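Local atomic coordinates of Rab GDP-dissociation inhibitor (Saccharomyces cerevisiae, PDB entry 2BCG), a protein that binds GDP-bound prenylated Rab GTPases, slows their release of GDP and extracts them from membranes, and is essential for secretion in yeast. Residues L55-K63 with I389-A397. Residues are numbered along the deposited sequence; the frame is centred on the assembly and turned at random. Where two conformers were deposited one is given.
Sequences LSQLYEKFK and IEEKFMGIA
With CG opposite the carbonyl carbon (chi1 -56°), the ring of Phe393 leaves strand 391-402 and enters the flank of helix 55-62, where Tyr59, its own CG likewise opposite the carbonyl carbon, presents a ring face to it. The pair is T-shaped: the edge of Phe393 points at the Tyr59 face, the planes stand at 85°, and the Phe393 CE1 atom lies over the centre of the tyrosine ring. One face of Phe393 carries Leu58, whose CD2 methyl makes a CH-pi contact 3.9 Å from the ring centroid, while Leu55 reaches the far end of the ring, CD1 to Phe393 CZ at 4.0 Å. Toward the root of the phenylalanine, Phe62 CD2 rests 3.9 Å from Phe393 CB, and the Phe62 ring continues along the strand to the CA of Gly395.

A polar border runs beside these rings. In Lys63, just past the helix end, a bend at chi2 followed by an extended chain carries NZ to the strand, where it donates to Lys392 O at 3.0 Å, almost in line with the carbonyl, and forms a salt bridge with Glu391 OE2 at 2.9 Å. The ammonium approaches that oxygen from above the carboxylate plane; the anti lone pair is used by the backbone N of Lys392. One water links Tyr59 OH to Glu391 OE1, and another joins Phe62 O to Met394 N. Glu391 was modelled in two conformers, and its bonds are those of the one described.

Strand 391-402, outermost in the mixed sheet, pairs antiparallel with strand 303-317, beginning at a classic beta bulge where Glu390 and Glu391 both face Ile316. The contact thus fastens the helix across this sheet margin through the buried Phe393 ring set among Leu55, Leu58 and Tyr59; beside it, two donors on OE2 and a water on OE1 would favour an anionic Glu391 carboxylate in this conformer.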
loop_
_atom_site.group_PDB
_atom_site.type_symbol
_atom_site.label_atom_id
_atom_site.label_comp_id
_atom_site.label_asym_id
_atom_site.label_seq_id
_atom_site.Cartn_x
_atom_site.Cartn_y
_atom_site.Cartn_z
ATOM N N LEU A 55 2.905 -9.623 13.943
ATOM C CA LEU A 55 2.841 -9.492 15.375
ATOM C C LEU A 55 4.189 -9.771 16.030
ATOM O O LEU A 55 4.626 -9.011 16.885
ATOM C CB LEU A 55 1.690 -10.330 15.939
ATOM C CG LEU A 55 1.303 -10.141 17.394
ATOM C CD1 LEU A 55 1.062 -8.657 17.776
ATOM C CD2 LEU A 55 0.033 -10.905 17.564
ATOM N N SER A 56 4.883 -10.809 15.574
ATOM C CA SER A 56 6.235 -11.043 16.128
ATOM C C SER A 56 7.149 -9.829 15.929
ATOM O O SER A 56 7.881 -9.423 16.862
ATOM C CB SER A 56 6.860 -12.361 15.639
ATOM O OG SER A 56 7.009 -12.332 14.236
ATOM N N GLN A 57 7.071 -9.198 14.743
ATOM C CA GLN A 57 7.828 -7.967 14.507
ATOM C C GLN A 57 7.430 -6.792 15.378
ATOM O O GLN A 57 8.245 -5.954 15.767
ATOM C CB GLN A 57 7.767 -7.563 13.030
ATOM C CG GLN A 57 8.931 -8.071 12.281
ATOM C CD GLN A 57 10.267 -7.658 12.944
ATOM O OE1 GLN A 57 10.514 -6.466 13.235
ATOM N NE2 GLN A 57 11.116 -8.653 13.218
ATOM N N LEU A 58 6.136 -6.718 15.688
ATOM C CA LEU A 58 5.682 -5.714 16.598
ATOM C C LEU A 58 6.345 -5.877 17.988
ATOM O O LEU A 58 6.707 -4.882 18.629
ATOM C CB LEU A 58 4.154 -5.786 16.674
ATOM C CG LEU A 58 3.339 -4.525 16.688
ATOM C CD1 LEU A 58 3.673 -3.539 15.573
ATOM C CD2 LEU A 58 1.885 -4.914 16.679
ATOM N N TYR A 59 6.449 -7.124 18.479
ATOM C CA TYR A 59 7.115 -7.369 19.768
ATOM C C TYR A 59 8.586 -7.027 19.702
ATOM O O TYR A 59 9.143 -6.417 20.611
ATOM C CB TYR A 59 6.918 -8.828 20.214
ATOM C CG TYR A 59 5.603 -9.070 20.930
ATOM C CD1 TYR A 59 5.502 -8.899 22.322
ATOM C CD2 TYR A 59 4.445 -9.421 20.221
ATOM C CE1 TYR A 59 4.275 -9.095 22.980
ATOM C CE2 TYR A 59 3.223 -9.614 20.867
ATOM C CZ TYR A 59 3.156 -9.464 22.256
ATOM O OH TYR A 59 1.948 -9.644 22.879
ATOM N N GLU A 60 9.218 -7.415 18.593
ATOM C CA GLU A 60 10.647 -7.130 18.419
ATOM C C GLU A 60 10.933 -5.638 18.441
ATOM O O GLU A 60 11.910 -5.182 19.035
ATOM C CB GLU A 60 11.171 -7.738 17.108
ATOM C CG GLU A 60 11.266 -9.247 17.131
ATOM C CD GLU A 60 12.199 -9.804 18.234
ATOM O OE1 GLU A 60 13.285 -9.220 18.490
ATOM O OE2 GLU A 60 11.818 -10.840 18.837
ATOM N N LYS A 61 10.042 -4.867 17.826
ATOM C CA LYS A 61 10.224 -3.444 17.695
ATOM C C LYS A 61 9.889 -2.641 18.956
ATOM O O LYS A 61 10.546 -1.624 19.240
ATOM C CB LYS A 61 9.344 -2.964 16.537
ATOM C CG LYS A 61 9.873 -1.822 15.763
ATOM C CD LYS A 61 9.122 -1.724 14.412
ATOM C CE LYS A 61 9.705 -0.600 13.566
ATOM N NZ LYS A 61 9.525 0.708 14.284
ATOM N N PHE A 62 8.839 -3.045 19.691
ATOM C CA PHE A 62 8.279 -2.146 20.705
ATOM C C PHE A 62 8.287 -2.685 22.136
ATOM O O PHE A 62 7.870 -1.962 23.055
ATOM C CB PHE A 62 6.848 -1.732 20.337
ATOM C CG PHE A 62 6.740 -0.965 19.055
ATOM C CD1 PHE A 62 7.194 0.355 18.963
ATOM C CD2 PHE A 62 6.146 -1.544 17.951
ATOM C CE1 PHE A 62 7.099 1.073 17.766
ATOM C CE2 PHE A 62 6.039 -0.830 16.733
ATOM C CZ PHE A 62 6.492 0.483 16.655
ATOM N N LYS A 63 8.733 -3.935 22.301
ATOM C CA LYS A 63 8.761 -4.604 23.627
ATOM C C LYS A 63 10.168 -4.969 24.059
ATOM O O LYS A 63 11.076 -5.130 23.232
ATOM C CB LYS A 63 7.874 -5.841 23.624
ATOM C CG LYS A 63 6.410 -5.515 23.405
ATOM C CD LYS A 63 5.751 -4.899 24.639
ATOM C CE LYS A 63 4.290 -4.561 24.378
ATOM N NZ LYS A 63 3.673 -4.006 25.615
ATOM N N ILE A 389 -8.032 -3.035 26.785
ATOM C CA ILE A 389 -6.988 -3.150 25.740
ATOM C C ILE A 389 -6.122 -4.375 26.064
ATOM O O ILE A 389 -5.648 -4.528 27.213
ATOM C CB ILE A 389 -6.124 -1.848 25.655
ATOM C CG1 ILE A 389 -6.978 -0.620 25.258
ATOM C CG2 ILE A 389 -4.905 -2.085 24.732
ATOM C CD1 ILE A 389 -6.328 0.744 25.564
ATOM N N GLU A 390 -5.947 -5.255 25.084
ATOM C CA GLU A 390 -5.165 -6.476 25.289
ATOM C C GLU A 390 -3.680 -6.201 25.361
ATOM O O GLU A 390 -2.983 -6.741 26.226
ATOM C CB GLU A 390 -5.458 -7.492 24.196
ATOM C CG GLU A 390 -4.768 -8.818 24.380
ATOM C CD GLU A 390 -5.482 -9.933 23.663
ATOM O OE1 GLU A 390 -6.116 -9.655 22.620
ATOM O OE2 GLU A 390 -5.416 -11.092 24.133
ATOM N N GLU A 391 -3.197 -5.407 24.401
ATOM C CA GLU A 391 -1.772 -5.039 24.357
ATOM C C GLU A 391 -1.637 -3.685 23.710
ATOM O O GLU A 391 -2.442 -3.300 22.851
ATOM C CB GLU A 391 -1.020 -6.092 23.544
ATOM C CG GLU A 391 0.482 -6.064 23.651
ATOM C CD GLU A 391 0.959 -6.134 25.077
ATOM O OE1 GLU A 391 1.268 -7.259 25.514
ATOM O OE2 GLU A 391 0.988 -5.077 25.759
ATOM N N LYS A 392 -0.606 -2.977 24.130
ATOM C CA LYS A 392 -0.251 -1.676 23.562
ATOM C C LYS A 392 1.200 -1.763 23.078
ATOM O O LYS A 392 2.075 -2.299 23.809
ATOM C CB LYS A 392 -0.284 -0.593 24.648
ATOM C CG LYS A 392 -1.614 -0.229 25.210
ATOM C CD LYS A 392 -1.415 0.849 26.267
ATOM C CE LYS A 392 -2.745 1.243 26.859
ATOM N NZ LYS A 392 -2.557 2.021 28.133
ATOM N N PHE A 393 1.462 -1.203 21.899
ATOM C CA PHE A 393 2.828 -1.076 21.376
ATOM C C PHE A 393 3.065 0.397 21.075
ATOM O O PHE A 393 2.425 0.959 20.176
ATOM C CB PHE A 393 2.992 -1.924 20.126
ATOM C CG PHE A 393 2.646 -3.383 20.334
ATOM C CD1 PHE A 393 3.635 -4.326 20.658
ATOM C CD2 PHE A 393 1.326 -3.822 20.220
ATOM C CE1 PHE A 393 3.303 -5.699 20.865
ATOM C CE2 PHE A 393 1.013 -5.185 20.422
ATOM C CZ PHE A 393 2.008 -6.100 20.749
ATOM N N MET A 394 3.957 1.021 21.838
ATOM C CA MET A 394 4.071 2.467 21.815
ATOM C C MET A 394 5.360 2.871 21.135
ATOM O O MET A 394 6.431 2.335 21.444
ATOM C CB MET A 394 4.158 3.040 23.237
ATOM C CG MET A 394 3.217 2.474 24.299
ATOM S SD MET A 394 1.629 3.164 23.951
ATOM C CE MET A 394 1.831 4.834 24.513
ATOM N N GLY A 395 5.242 3.843 20.242
ATOM C CA GLY A 395 6.403 4.366 19.514
ATOM C C GLY A 395 6.277 5.869 19.402
ATOM O O GLY A 395 5.159 6.430 19.405
ATOM N N ILE A 396 7.428 6.529 19.310
ATOM C CA ILE A 396 7.470 7.979 19.080
ATOM C C ILE A 396 8.389 8.231 17.887
ATOM O O ILE A 396 9.477 7.661 17.814
ATOM C CB ILE A 396 7.956 8.735 20.340
ATOM C CG1 ILE A 396 6.940 8.482 21.478
ATOM C CG2 ILE A 396 8.155 10.209 20.017
ATOM C CD1 ILE A 396 7.372 9.081 22.834
ATOM N N ALA A 397 7.931 9.037 16.940
ATOM C CA ALA A 397 8.712 9.363 15.751
ATOM C C ALA A 397 8.935 10.881 15.656
ATOM O O ALA A 397 7.992 11.657 15.821
ATOM C CB ALA A 397 8.006 8.848 14.495
HETATM O O HOH W 1 2.064 -10.082 25.520
HETATM O O HOH W 2 5.524 -0.597 23.770
#